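Local coordinates for ABC-type amino acid transport system, permease component (Caldanaerobacter subterraneus subsp. tengcongensis MB4, PDB 4YMU), which probably carries amino acids such as arginine across the cell membrane as the transmembrane subunit of an ABC importer, and holds bound arginine here, at residues C[73-78]-C[88-93]; C[156-161]-C[198-203]; C[173-178]-C[190-195]. One frame throughout, in Å; residues are numbered along the deposited sequence.

Interaction 1 (C[73-78]-C[88-93])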
ATOM      1  N   LEU C  73      37.861  -6.127  -4.547  1.00 80.75           N
ATOM      2  CA  LEU C  73      37.977  -7.025  -5.688  1.00 82.25           C
ATOM      3  C   LEU C  73      38.493  -6.240  -6.871  1.00 92.39           C
ATOM      4  O   LEU C  73      39.384  -6.707  -7.573  1.00 96.88           O
ATOM      5  CB  LEU C  73      36.644  -7.681  -6.040  1.00 84.60           C
ATOM      6  CG  LEU C  73      36.713  -8.652  -7.224  1.00 84.20           C
ATOM      7  CD1 LEU C  73      37.510  -9.867  -6.833  1.00 82.69           C
ATOM      8  CD2 LEU C  73      35.331  -9.067  -7.715  1.00 81.42           C
ATOM      9  N   ILE C  74      37.976  -5.032  -7.075  1.00 84.58           N
ATOM     10  CA  ILE C  74      38.504  -4.230  -8.162  1.00 88.41           C
ATOM     11  C   ILE C  74      39.931  -3.738  -7.852  1.00 98.14           C
ATOM     12  O   ILE C  74      40.827  -3.829  -8.699  1.00104.61           O
ATOM     13  CB  ILE C  74      37.620  -3.033  -8.513  1.00 82.77           C
ATOM     14  CG1 ILE C  74      36.233  -3.495  -8.984  1.00 87.71           C
ATOM     15  CG2 ILE C  74      38.301  -2.187  -9.594  1.00 81.09           C
ATOM     16  CD1 ILE C  74      35.332  -2.355  -9.394  1.00 76.21           C
ATOM     17  N   TYR C  75      40.137  -3.216  -6.645  1.00 92.04           N
ATOM     18  CA  TYR C  75      41.402  -2.570  -6.298  1.00 97.96           C
ATOM     19  C   TYR C  75      42.553  -3.563  -6.077  1.00 97.45           C
ATOM     20  O   TYR C  75      43.509  -3.589  -6.836  1.00 84.87           O
ATOM     21  CB  TYR C  75      41.222  -1.666  -5.078  1.00 93.74           C
ATOM     22  CG  TYR C  75      42.399  -0.759  -4.808  1.00102.94           C
ATOM     23  CD1 TYR C  75      43.217  -0.954  -3.698  1.00104.97           C
ATOM     24  CD2 TYR C  75      42.691   0.305  -5.660  1.00112.49           C
ATOM     25  CE1 TYR C  75      44.301  -0.107  -3.439  1.00105.53           C
ATOM     26  CE2 TYR C  75      43.779   1.150  -5.418  1.00113.14           C
ATOM     27  CZ  TYR C  75      44.576   0.935  -4.305  1.00107.42           C
ATOM     28  OH  TYR C  75      45.643   1.763  -4.053  1.00109.16           O
ATOM     29  N   ASN C  76      42.452  -4.372  -5.034  1.00 98.26           N
ATOM     30  CA  ASN C  76      43.463  -5.374  -4.745  1.00 94.09           C
ATOM     31  C   ASN C  76      43.441  -6.529  -5.741  1.00 98.44           C
ATOM     32  O   ASN C  76      44.480  -6.950  -6.245  1.00107.94           O
ATOM     33  CB  ASN C  76      43.257  -5.917  -3.337  1.00 89.72           C
ATOM     34  CG  ASN C  76      43.473  -4.859  -2.275  1.00 93.20           C
ATOM     35  OD1 ASN C  76      43.987  -3.776  -2.570  1.00 96.01           O
ATOM     36  ND2 ASN C  76      43.089  -5.164  -1.028  1.00 88.42           N
ATOM     37  N   GLY C  77      42.254  -7.032  -6.045  1.00 95.07           N
ATOM     38  CA  GLY C  77      42.133  -8.230  -6.850  1.00 92.35           C
ATOM     39  C   GLY C  77      42.647  -8.092  -8.267  1.00 94.72           C
ATOM     40  O   GLY C  77      42.937  -9.089  -8.925  1.00100.75           O
ATOM     41  N   LEU C  78      42.785  -6.867  -8.752  1.00 85.32           N
ATOM     42  CA  LEU C  78      43.239  -6.703 -10.129  1.00 92.76           C
ATOM     43  C   LEU C  78      44.766  -6.537 -10.273  1.00 99.73           C
ATOM     44  O   LEU C  78      45.312  -6.680 -11.374  1.00 98.87           O
ATOM     45  CB  LEU C  78      42.488  -5.561 -10.811  1.00 97.78           C
ATOM     46  CG  LEU C  78      41.027  -5.896 -11.118  1.00 98.86           C
ATOM     47  CD1 LEU C  78      40.407  -4.835 -12.020  1.00 99.02           C
ATOM     48  CD2 LEU C  78      40.903  -7.289 -11.729  1.00 93.65           C
ATOM     49  N   PHE C  88      40.669   6.609  -7.160  1.00108.94           N
ATOM     50  CA  PHE C  88      39.493   7.320  -7.607  1.00106.81           C
ATOM     51  C   PHE C  88      38.712   6.457  -8.575  1.00105.92           C
ATOM     52  O   PHE C  88      37.531   6.196  -8.348  1.00 96.32           O
ATOM     53  CB  PHE C  88      39.902   8.626  -8.278  1.00106.61           C
ATOM     54  CG  PHE C  88      38.753   9.426  -8.796  1.00109.08           C
ATOM     55  CD1 PHE C  88      37.855  10.021  -7.923  1.00109.43           C
ATOM     56  CD2 PHE C  88      38.574   9.595 -10.157  1.00109.12           C
ATOM     57  CE1 PHE C  88      36.797  10.768  -8.398  1.00110.49           C
ATOM     58  CE2 PHE C  88      37.516  10.339 -10.643  1.00110.30           C
ATOM     59  CZ  PHE C  88      36.622  10.924  -9.762  1.00112.24           C
ATOM     60  N   THR C  89      39.366   5.994  -9.639  1.00 99.65           N
ATOM     61  CA  THR C  89      38.670   5.163 -10.619  1.00 97.24           C
ATOM     62  C   THR C  89      38.180   3.847 -10.008  1.00104.07           C
ATOM     63  O   THR C  89      37.143   3.321 -10.419  1.00115.53           O
ATOM     64  CB  THR C  89      39.505   4.891 -11.882  1.00 93.75           C
ATOM     65  OG1 THR C  89      40.460   3.862 -11.609  1.00106.66           O
ATOM     66  CG2 THR C  89      40.218   6.152 -12.317  1.00 94.63           C
ATOM     67  N   ALA C  90      38.903   3.320  -9.026  1.00101.86           N
ATOM     68  CA  ALA C  90      38.450   2.112  -8.341  1.00 97.10           C
ATOM     69  C   ALA C  90      37.127   2.368  -7.607  1.00 89.58           C
ATOM     70  O   ALA C  90      36.163   1.614  -7.773  1.00 90.62           O
ATOM     71  CB  ALA C  90      39.503   1.608  -7.381  1.00 98.25           C
ATOM     72  N   GLY C  91      37.094   3.433  -6.807  1.00 83.40           N
ATOM     73  CA  GLY C  91      35.914   3.809  -6.046  1.00 81.48           C
ATOM     74  C   GLY C  91      34.735   4.085  -6.962  1.00 89.55           C
ATOM     75  O   GLY C  91      33.664   3.507  -6.785  1.00 88.29           O
ATOM     76  N   VAL C  92      34.951   4.945  -7.955  1.00 90.77           N
ATOM     77  CA  VAL C  92      33.929   5.273  -8.941  1.00 90.37           C
ATOM     78  C   VAL C  92      33.359   4.026  -9.599  1.00 92.90           C
ATOM     79  O   VAL C  92      32.145   3.863  -9.666  1.00 90.86           O
ATOM     80  CB  VAL C  92      34.484   6.191 -10.052  1.00 90.06           C
ATOM     81  CG1 VAL C  92      33.559   6.188 -11.264  1.00 92.44           C
ATOM     82  CG2 VAL C  92      34.695   7.603  -9.534  1.00 84.95           C
ATOM     83  N   SER C  93      34.237   3.145 -10.067  1.00 93.48           N
ATOM     84  CA  SER C  93      33.809   1.903 -10.706  1.00 89.24           C
ATOM     85  C   SER C  93      32.937   1.045  -9.801  1.00 86.24           C
ATOM     86  O   SER C  93      31.861   0.578 -10.204  1.00 91.95           O
ATOM     87  CB  SER C  93      35.032   1.085 -11.109  1.00 84.30           C
ATOM     88  OG  SER C  93      35.744   1.755 -12.129  1.00 89.87           O
TER
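Ile74 reaches across to the turn that carries Ala90 and Ser93. Its CB stays 5.1 Å from Ala90 CB, and Ile74 CG1 is still 5.2 Å from Ser93 CB. The CG2 branch also stops short of a close contact. Because CG1 lies beside the backbone N (chi1 -62°) and the chain then runs straight on (chi2 -178°), CD1 does the touching. It rests 3.9 Å from Ser93 CB, and Ala90 O lies a little farther from Ile74 CD1, at 4.4 Å. The Ser93 hydroxyl is turned back along its own helix, where OG donates to Thr89 O at 2.7 Å. Thr89 O takes Ser93 N and Ser93 OG from opposite faces of its carbonyl plane; the OG bond satisfies the hydroxyl and leaves CB to meet Ile74.

One residue on, Tyr75 swings CG anti to its backbone N (chi1 -169°) and brings CD2 within 3.9 Å of Ala90 CB, the methyl meeting the ring obliquely. The small alanine suits a close backbone approach, 5.9 Å between Tyr75 CA and Ala90 CA. Ile166 packs on both residues, Ile85 lies against Ile74, and Asn76 packs on Tyr185 of the second subunit. Helices 67-75 and 87-112, joined by a short, mostly non-helical connection, thus adjoin within the membrane component typical of the binding-protein-dependent permease family, HisMQ subfamily.

Interaction 2 (C[156-161]-C[198-203]). With ARG (arginine), chain J; ARG (arginine), chain I.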
ATOM      1  N   MET C 156      24.062   6.674  -1.099  1.00 88.05           N
ATOM      2  CA  MET C 156      25.385   6.495  -1.655  1.00 88.29           C
ATOM      3  C   MET C 156      26.419   7.456  -1.076  1.00 90.54           C
ATOM      4  O   MET C 156      27.600   7.157  -1.112  1.00 77.63           O
ATOM      5  CB  MET C 156      25.333   6.617  -3.176  1.00 87.82           C
ATOM      6  CG  MET C 156      24.755   5.399  -3.857  1.00 85.65           C
ATOM      7  SD  MET C 156      25.802   3.938  -3.652  1.00124.80           S
ATOM      8  CE  MET C 156      26.910   4.197  -5.032  1.00 75.97           C
ATOM      9  N   LEU C 157      25.978   8.604  -0.563  1.00 96.53           N
ATOM     10  CA  LEU C 157      26.872   9.540   0.121  1.00 94.01           C
ATOM     11  C   LEU C 157      27.483   8.835   1.312  1.00 95.32           C
ATOM     12  O   LEU C 157      28.703   8.821   1.490  1.00103.41           O
ATOM     13  CB  LEU C 157      26.120  10.782   0.599  1.00 91.17           C
ATOM     14  CG  LEU C 157      25.823  11.830  -0.474  1.00 99.32           C
ATOM     15  CD1 LEU C 157      25.170  13.055   0.142  1.00103.07           C
ATOM     16  CD2 LEU C 157      27.098  12.221  -1.214  1.00 97.85           C
ATOM     17  N   LYS C 158      26.629   8.253   2.136  1.00 86.41           N
ATOM     18  CA  LYS C 158      27.117   7.479   3.253  1.00 89.75           C
ATOM     19  C   LYS C 158      27.973   6.325   2.730  1.00 92.16           C
ATOM     20  O   LYS C 158      29.069   6.073   3.236  1.00 95.37           O
ATOM     21  CB  LYS C 158      25.948   6.966   4.097  1.00 77.64           C
ATOM     22  CG  LYS C 158      25.149   8.077   4.750  1.00 81.05           C
ATOM     23  CD  LYS C 158      24.177   7.543   5.803  1.00 87.72           C
ATOM     24  CE  LYS C 158      23.065   6.708   5.169  1.00 84.79           C
ATOM     25  NZ  LYS C 158      22.283   5.943   6.196  1.00 89.83           N
ATOM     26  N   GLU C 159      27.501   5.662   1.682  1.00 88.50           N
ATOM     27  CA  GLU C 159      28.210   4.495   1.178  1.00 88.46           C
ATOM     28  C   GLU C 159      29.645   4.786   0.713  1.00 91.63           C
ATOM     29  O   GLU C 159      30.528   3.950   0.890  1.00 84.00           O
ATOM     30  CB  GLU C 159      27.412   3.800   0.076  1.00 75.24           C
ATOM     31  CG  GLU C 159      26.163   3.079   0.582  1.00 88.49           C
ATOM     32  CD  GLU C 159      26.473   1.893   1.485  1.00 90.81           C
ATOM     33  OE1 GLU C 159      27.599   1.372   1.428  1.00105.63           O
ATOM     34  OE2 GLU C 159      25.588   1.462   2.248  1.00 86.53           O
ATOM     35  N   SER C 160      29.856   5.967   0.134  1.00 87.05           N
ATOM     36  CA  SER C 160      31.107   6.335  -0.506  1.00 80.19           C
ATOM     37  C   SER C 160      32.245   6.512   0.511  1.00 90.21           C
ATOM     38  O   SER C 160      33.414   6.441   0.152  1.00 94.14           O
ATOM     39  CB  SER C 160      30.926   7.621  -1.300  1.00 77.92           C
ATOM     40  OG  SER C 160      30.784   8.715  -0.414  1.00 86.25           O
ATOM     41  N   ALA C 161      31.908   6.707   1.782  1.00 94.86           N
ATOM     42  CA  ALA C 161      32.915   6.815   2.838  1.00 89.09           C
ATOM     43  C   ALA C 161      33.856   5.611   2.836  1.00 93.47           C
ATOM     44  O   ALA C 161      34.921   5.640   3.452  1.00 96.68           O
ATOM     45  CB  ALA C 161      32.261   6.951   4.197  1.00 76.72           C
ATOM     46  N   VAL C 198      24.705  16.685   8.360  1.00 96.03           N
ATOM     47  CA  VAL C 198      24.170  17.894   7.751  1.00 94.28           C
ATOM     48  C   VAL C 198      23.917  17.704   6.251  1.00 94.13           C
ATOM     49  O   VAL C 198      22.913  18.185   5.715  1.00100.24           O
ATOM     50  CB  VAL C 198      25.048  19.125   8.067  1.00 90.07           C
ATOM     51  CG1 VAL C 198      24.925  20.179   6.992  1.00 89.38           C
ATOM     52  CG2 VAL C 198      24.668  19.682   9.440  1.00 78.29           C
ATOM     53  N   MET C 199      24.804  16.976   5.582  1.00 91.99           N
ATOM     54  CA  MET C 199      24.596  16.659   4.170  1.00 94.61           C
ATOM     55  C   MET C 199      23.329  15.821   3.973  1.00101.27           C
ATOM     56  O   MET C 199      22.517  16.080   3.067  1.00103.29           O
ATOM     57  CB  MET C 199      25.793  15.904   3.609  1.00 96.30           C
ATOM     58  CG  MET C 199      26.481  16.603   2.464  1.00102.75           C
ATOM     59  SD  MET C 199      27.738  15.517   1.781  1.00127.14           S
ATOM     60  CE  MET C 199      28.417  14.838   3.304  1.00 77.05           C
ATOM     61  N   THR C 200      23.188  14.803   4.819  1.00 89.84           N
ATOM     62  CA  THR C 200      22.055  13.905   4.768  1.00 91.73           C
ATOM     63  C   THR C 200      20.752  14.693   4.916  1.00101.52           C
ATOM     64  O   THR C 200      19.856  14.569   4.085  1.00108.54           O
ATOM     65  CB  THR C 200      22.158  12.834   5.872  1.00 90.79           C
ATOM     66  OG1 THR C 200      23.004  11.770   5.426  1.00 87.31           O
ATOM     67  CG2 THR C 200      20.768  12.274   6.231  1.00101.45           C
ATOM     68  N   LEU C 201      20.675  15.521   5.957  1.00 99.53           N
ATOM     69  CA  LEU C 201      19.521  16.379   6.211  1.00 96.98           C
ATOM     70  C   LEU C 201      19.219  17.286   5.028  1.00106.24           C
ATOM     71  O   LEU C 201      18.071  17.372   4.581  1.00115.58           O
ATOM     72  CB  LEU C 201      19.744  17.247   7.443  1.00 96.64           C
ATOM     73  CG  LEU C 201      19.582  16.633   8.831  1.00101.94           C
ATOM     74  CD1 LEU C 201      19.571  17.751   9.842  1.00105.27           C
ATOM     75  CD2 LEU C 201      18.324  15.793   8.951  1.00 98.95           C
ATOM     76  N   THR C 202      20.236  17.998   4.554  1.00103.56           N
ATOM     77  CA  THR C 202      20.056  18.916   3.435  1.00106.33           C
ATOM     78  C   THR C 202      19.406  18.216   2.240  1.00109.74           C
ATOM     79  O   THR C 202      18.321  18.613   1.780  1.00119.70           O
ATOM     80  CB  THR C 202      21.396  19.535   2.996  1.00104.33           C
ATOM     81  OG1 THR C 202      21.966  20.267   4.087  1.00111.57           O
ATOM     82  CG2 THR C 202      21.201  20.464   1.812  1.00 97.68           C
ATOM     83  N   PHE C 203      20.053  17.157   1.762  1.00105.03           N
ATOM     84  CA  PHE C 203      19.558  16.458   0.579  1.00 99.97           C
ATOM     85  C   PHE C 203      18.208  15.765   0.802  1.00104.95           C
ATOM     86  O   PHE C 203      17.427  15.614  -0.137  1.00109.03           O
ATOM     87  CB  PHE C 203      20.587  15.464   0.050  1.00 93.15           C
ATOM     88  CG  PHE C 203      21.762  16.108  -0.637  1.00 98.87           C
ATOM     89  CD1 PHE C 203      21.574  16.968  -1.711  1.00 97.23           C
ATOM     90  CD2 PHE C 203      23.068  15.811  -0.244  1.00103.46           C
ATOM     91  CE1 PHE C 203      22.670  17.549  -2.366  1.00100.30           C
ATOM     92  CE2 PHE C 203      24.168  16.381  -0.897  1.00 99.76           C
ATOM     93  CZ  PHE C 203      23.969  17.251  -1.961  1.00 96.61           C
TER
HETATM   94  N   ARG J 301      26.210   1.287   4.882  1.00 80.95           N
HETATM   95  CA  ARG J 301      25.215   2.323   5.147  1.00 89.03           C
HETATM   96  C   ARG J 301      25.711   3.315   6.191  1.00 95.61           C
HETATM   97  O   ARG J 301      25.144   4.408   6.319  1.00101.45           O
HETATM   98  CB  ARG J 301      23.892   1.703   5.619  1.00 89.22           C
HETATM   99  CG  ARG J 301      23.940   1.097   7.013  1.00 82.53           C
HETATM  100  CD  ARG J 301      22.679   0.324   7.298  1.00 86.05           C
HETATM  101  NE  ARG J 301      22.580  -0.090   8.696  1.00 96.03           N
HETATM  102  CZ  ARG J 301      21.656  -0.928   9.161  1.00100.78           C
HETATM  103  NH1 ARG J 301      20.756  -1.443   8.333  1.00101.85           N
HETATM  104  NH2 ARG J 301      21.630  -1.249  10.445  1.00 98.99           N
HETATM  105  OXT ARG J 301      26.664   3.040   6.935  1.00 88.86           O
HETATM  106  N   ARG I 301      26.363  -1.279   2.615  1.00 88.03           N
HETATM  107  CA  ARG I 301      25.476  -2.306   2.066  1.00 95.72           C
HETATM  108  C   ARG I 301      26.223  -3.303   1.197  1.00102.06           C
HETATM  109  O   ARG I 301      25.655  -4.323   0.787  1.00106.72           O
HETATM  110  CB  ARG I 301      24.362  -1.682   1.230  1.00 81.86           C
HETATM  111  CG  ARG I 301      24.810  -1.086  -0.078  1.00 79.94           C
HETATM  112  CD  ARG I 301      23.661  -0.309  -0.701  1.00 85.36           C
HETATM  113  NE  ARG I 301      23.949   0.118  -2.064  1.00 93.17           N
HETATM  114  CZ  ARG I 301      23.205   0.977  -2.749  1.00 99.30           C
HETATM  115  NH1 ARG I 301      23.545   1.308  -3.988  1.00 96.24           N
HETATM  116  NH2 ARG I 301      22.124   1.512  -2.190  1.00104.76           N
HETATM  117  OXT ARG I 301      27.391  -3.089   0.871  1.00 91.11           O
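The Phe203 ring receives Leu157 obliquely: CD1 of Leu157 lies 3.5 Å from Phe203 CD2 and nearly as close to CE2, with the two side chains crossing at about a right angle. Phe153 adds an edge-to-face contact with the same ring. Leu157 CG lies beside its backbone N (chi1 -79°), which sends CD1 across the gap, where it also meets Met199 SD at 3.9 Å.

The other flat group, the Glu159 carboxylate, lies on another side of the helix, where it meets two bound arginines. Its OE2 accepts the alpha-amino N of the chain J arginine at 2.7 Å and that of the chain I arginine at 2.9 Å, while OE1 adds a weak bond to the latter. Glu159 OE2 of the second subunit is bonded to both arginines as well. A glutamine here would probably leave the two alpha-amino groups with one carboxylate fewer facing them.

Helices 129-160 and 186-214 are antiparallel neighbours in the transmembrane bundle, 160° between the directions of these short segments and 10.9 Å between their axes. Leu157 packs one side of helix 129-160 on its neighbour, while Glu159 and Met156 line the arginine pocket on another, Met156 placing SD 3.5 Å from NH1 of the chain I arginine. Lys158 lies between the two sides. Its CG passes 4.3 Å from Thr200 OG1, whose hydroxyl is bonded to Gly64 O of the second subunit. Farther out, Lys158 NZ bonds Arg63 O of the second subunit and, weakly, the carboxylate O of the chain J arginine at 3.2 Å.

Interaction 3 (C[173-178]-C[190-195])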
ATOM      1  N   ARG C 173      38.626  10.047   5.064  1.00 98.38           N
ATOM      2  CA  ARG C 173      40.078   9.894   5.057  1.00 96.61           C
ATOM      3  C   ARG C 173      40.766  11.015   5.831  1.00 95.41           C
ATOM      4  O   ARG C 173      41.816  10.797   6.431  1.00 98.03           O
ATOM      5  CB  ARG C 173      40.594   9.834   3.622  1.00 96.48           C
ATOM      6  CG  ARG C 173      42.070   9.507   3.484  1.00101.67           C
ATOM      7  CD  ARG C 173      42.497   8.334   4.363  1.00 98.92           C
ATOM      8  NE  ARG C 173      43.526   7.530   3.702  1.00108.75           N
ATOM      9  CZ  ARG C 173      44.788   7.915   3.507  1.00116.01           C
ATOM     10  NH1 ARG C 173      45.208   9.106   3.921  1.00116.94           N
ATOM     11  NH2 ARG C 173      45.638   7.105   2.887  1.00115.88           N
ATOM     12  N   GLN C 174      40.162  12.206   5.818  1.00 95.12           N
ATOM     13  CA  GLN C 174      40.727  13.374   6.485  1.00 91.44           C
ATOM     14  C   GLN C 174      41.129  13.090   7.926  1.00 94.28           C
ATOM     15  O   GLN C 174      42.186  13.532   8.367  1.00 95.32           O
ATOM     16  CB  GLN C 174      39.762  14.562   6.441  1.00 83.16           C
ATOM     17  CG  GLN C 174      39.367  14.977   5.039  1.00 85.06           C
ATOM     18  CD  GLN C 174      40.554  15.098   4.095  1.00 94.69           C
ATOM     19  OE1 GLN C 174      41.489  15.866   4.334  1.00 97.16           O
ATOM     20  NE2 GLN C 174      40.513  14.338   3.006  1.00 95.38           N
ATOM     21  N   ALA C 175      40.316  12.330   8.652  1.00 88.64           N
ATOM     22  CA  ALA C 175      40.628  12.058  10.056  1.00 89.37           C
ATOM     23  C   ALA C 175      41.996  11.381  10.252  1.00 97.33           C
ATOM     24  O   ALA C 175      42.658  11.574  11.279  1.00 94.01           O
ATOM     25  CB  ALA C 175      39.555  11.237  10.686  1.00 79.42           C
ATOM     26  N   ASP C 176      42.406  10.572   9.279  1.00100.25           N
ATOM     27  CA  ASP C 176      43.738   9.997   9.330  1.00 98.22           C
ATOM     28  C   ASP C 176      44.739  11.128   9.169  1.00107.95           C
ATOM     29  O   ASP C 176      45.553  11.375  10.071  1.00120.00           O
ATOM     30  CB  ASP C 176      43.946   8.906   8.277  1.00 88.50           C
ATOM     31  CG  ASP C 176      43.239   7.595   8.639  1.00104.30           C
ATOM     32  OD1 ASP C 176      43.115   7.261   9.849  1.00103.05           O
ATOM     33  OD2 ASP C 176      42.835   6.877   7.697  1.00112.75           O
ATOM     34  N   ILE C 177      44.635  11.840   8.047  1.00 99.75           N
ATOM     35  CA  ILE C 177      45.532  12.942   7.735  1.00 93.40           C
ATOM     36  C   ILE C 177      45.740  13.854   8.949  1.00 93.83           C
ATOM     37  O   ILE C 177      46.861  13.977   9.468  1.00 95.51           O
ATOM     38  CB  ILE C 177      44.988  13.729   6.540  1.00 93.30           C
ATOM     39  CG1 ILE C 177      44.952  12.822   5.307  1.00 93.94           C
ATOM     40  CG2 ILE C 177      45.811  14.977   6.281  1.00 96.87           C
ATOM     41  CD1 ILE C 177      44.485  13.504   4.029  1.00 95.17           C
ATOM     42  N   ILE C 178      44.648  14.429   9.437  1.00 90.43           N
ATOM     43  CA  ILE C 178      44.672  15.316  10.595  1.00 86.56           C
ATOM     44  C   ILE C 178      45.334  14.683  11.815  1.00 92.46           C
ATOM     45  O   ILE C 178      46.161  15.329  12.473  1.00 89.60           O
ATOM     46  CB  ILE C 178      43.243  15.790  10.952  1.00 85.29           C
ATOM     47  CG1 ILE C 178      42.689  16.666   9.827  1.00 90.92           C
ATOM     48  CG2 ILE C 178      43.227  16.564  12.252  1.00 81.70           C
ATOM     49  CD1 ILE C 178      41.192  16.763   9.818  1.00 83.47           C
ATOM     50  N   ILE C 190      34.170  13.222  14.961  1.00 87.92           N
ATOM     51  CA  ILE C 190      32.944  13.920  15.319  1.00 86.87           C
ATOM     52  C   ILE C 190      32.596  14.959  14.256  1.00 95.21           C
ATOM     53  O   ILE C 190      31.471  14.989  13.749  1.00 91.95           O
ATOM     54  CB  ILE C 190      33.060  14.616  16.665  1.00 82.56           C
ATOM     55  CG1 ILE C 190      33.126  13.582  17.790  1.00 85.99           C
ATOM     56  CG2 ILE C 190      31.912  15.566  16.854  1.00 76.41           C
ATOM     57  CD1 ILE C 190      31.858  12.791  17.990  1.00 81.28           C
ATOM     58  N   ILE C 191      33.572  15.787  13.894  1.00 99.32           N
ATOM     59  CA  ILE C 191      33.346  16.826  12.888  1.00100.86           C
ATOM     60  C   ILE C 191      32.901  16.246  11.548  1.00101.61           C
ATOM     61  O   ILE C 191      32.009  16.779  10.881  1.00 98.14           O
ATOM     62  CB  ILE C 191      34.608  17.688  12.696  1.00 95.27           C
ATOM     63  CG1 ILE C 191      34.843  18.533  13.945  1.00 90.26           C
ATOM     64  CG2 ILE C 191      34.503  18.574  11.457  1.00 91.20           C
ATOM     65  CD1 ILE C 191      35.900  19.582  13.754  1.00102.30           C
ATOM     66  N   ILE C 192      33.534  15.154  11.148  1.00103.64           N
ATOM     67  CA  ILE C 192      33.203  14.514   9.878  1.00 97.66           C
ATOM     68  C   ILE C 192      31.795  13.903   9.909  1.00 90.31           C
ATOM     69  O   ILE C 192      31.019  14.081   8.977  1.00 82.01           O
ATOM     70  CB  ILE C 192      34.251  13.447   9.506  1.00 93.74           C
ATOM     71  CG1 ILE C 192      35.575  14.108   9.107  1.00 95.26           C
ATOM     72  CG2 ILE C 192      33.747  12.559   8.388  1.00 92.08           C
ATOM     73  CD1 ILE C 192      36.754  13.159   9.157  1.00 86.75           C
ATOM     74  N   ALA C 193      31.481  13.184  10.985  1.00 88.59           N
ATOM     75  CA  ALA C 193      30.153  12.629  11.189  1.00 91.91           C
ATOM     76  C   ALA C 193      29.132  13.752  11.055  1.00 98.79           C
ATOM     77  O   ALA C 193      28.216  13.652  10.251  1.00 93.61           O
ATOM     78  CB  ALA C 193      30.044  11.963  12.550  1.00 83.98           C
ATOM     79  N   ALA C 194      29.337  14.835  11.804  1.00103.01           N
ATOM     80  CA  ALA C 194      28.495  16.023  11.716  1.00 96.68           C
ATOM     81  C   ALA C 194      28.322  16.508  10.272  1.00100.48           C
ATOM     82  O   ALA C 194      27.204  16.806   9.850  1.00100.40           O
ATOM     83  CB  ALA C 194      29.040  17.136  12.591  1.00 83.41           C
ATOM     84  N   ILE C 195      29.409  16.583   9.510  1.00 92.83           N
ATOM     85  CA  ILE C 195      29.278  17.004   8.116  1.00 94.31           C
ATOM     86  C   ILE C 195      28.390  16.026   7.326  1.00 98.38           C
ATOM     87  O   ILE C 195      27.548  16.449   6.524  1.00100.37           O
ATOM     88  CB  ILE C 195      30.644  17.150   7.402  1.00 94.65           C
ATOM     89  CG1 ILE C 195      31.504  18.217   8.074  1.00101.50           C
ATOM     90  CG2 ILE C 195      30.461  17.542   5.956  1.00 91.90           C
ATOM     91  CD1 ILE C 195      32.794  18.512   7.312  1.00 97.92           C
TER
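A single methyl makes the close part of this contact. CD1 of Ile192 sits against Ala175 of helix 174-182, 3.7 Å from Ala175 CB and equally near Ala175 N, so that it touches backbone and side chain of one residue together. The Ile192 side chain is carried there by CG1 lying beside the backbone N (chi1 -71°) with CD1 extended beyond it (chi2 162°). The small Ala175 side chain lets the isoleucine tip come down onto the helix backbone. Gln174 borders the same methyl with its CB, 4.3 Å from Ile192 CD1. Its chain then bends at chi2 (-47°), taking the amide away from helix 186-214 to where NE2 donates to Asp170 O. NE2 is thus satisfied away from the apolar patch.

Beyond this the packing slackens, and only 96 Å² is buried between the two segments. Ile178 starts toward the partner, yet Ile178 CD1 stays 5.8 Å from Ile192 CD1. Arg173 heads the other way, with Ile177 CG1 at the in-plane edge of its guanidinium group. Asp176 makes no contact with 190-195, but its OD1 is hydrogen-bonded to Tyr185 OH and it packs on Tyr189. On helix 186-214, Ala194 faces the surface, where lipid is likely.

Ile192 is further covered by Leu171, from the loop after helix 129-160, and by Phe15 of helix 12-44, while Tyr189 packs on Ala175. Phe15 also touches Ile178 and Ile191, so helix 12-44 adjoins both helix 174-182 and helix 186-214.

Interactions 2 and 3 share helix 186-214, their centres 14 Å apart, and interaction 3 is nested inside the loop that interaction 2 closes. Interaction 1 comes earlier in the chain and stands apart, its centre 21 Å from that of interaction 2 and 23 Å from that of interaction 3. Only interaction 2 reaches the arginines directly. In interaction 1 the side chain of Ile74 is about 13 Å from a bound arginine. In interaction 3 the side chain of Ile192 is about 12 Å from a bound arginine. Across the dimer, Ile190 packs on Leu73 of the second subunit. All three contacts touch that subunit, and at interaction 2 both subunits also bind the arginines.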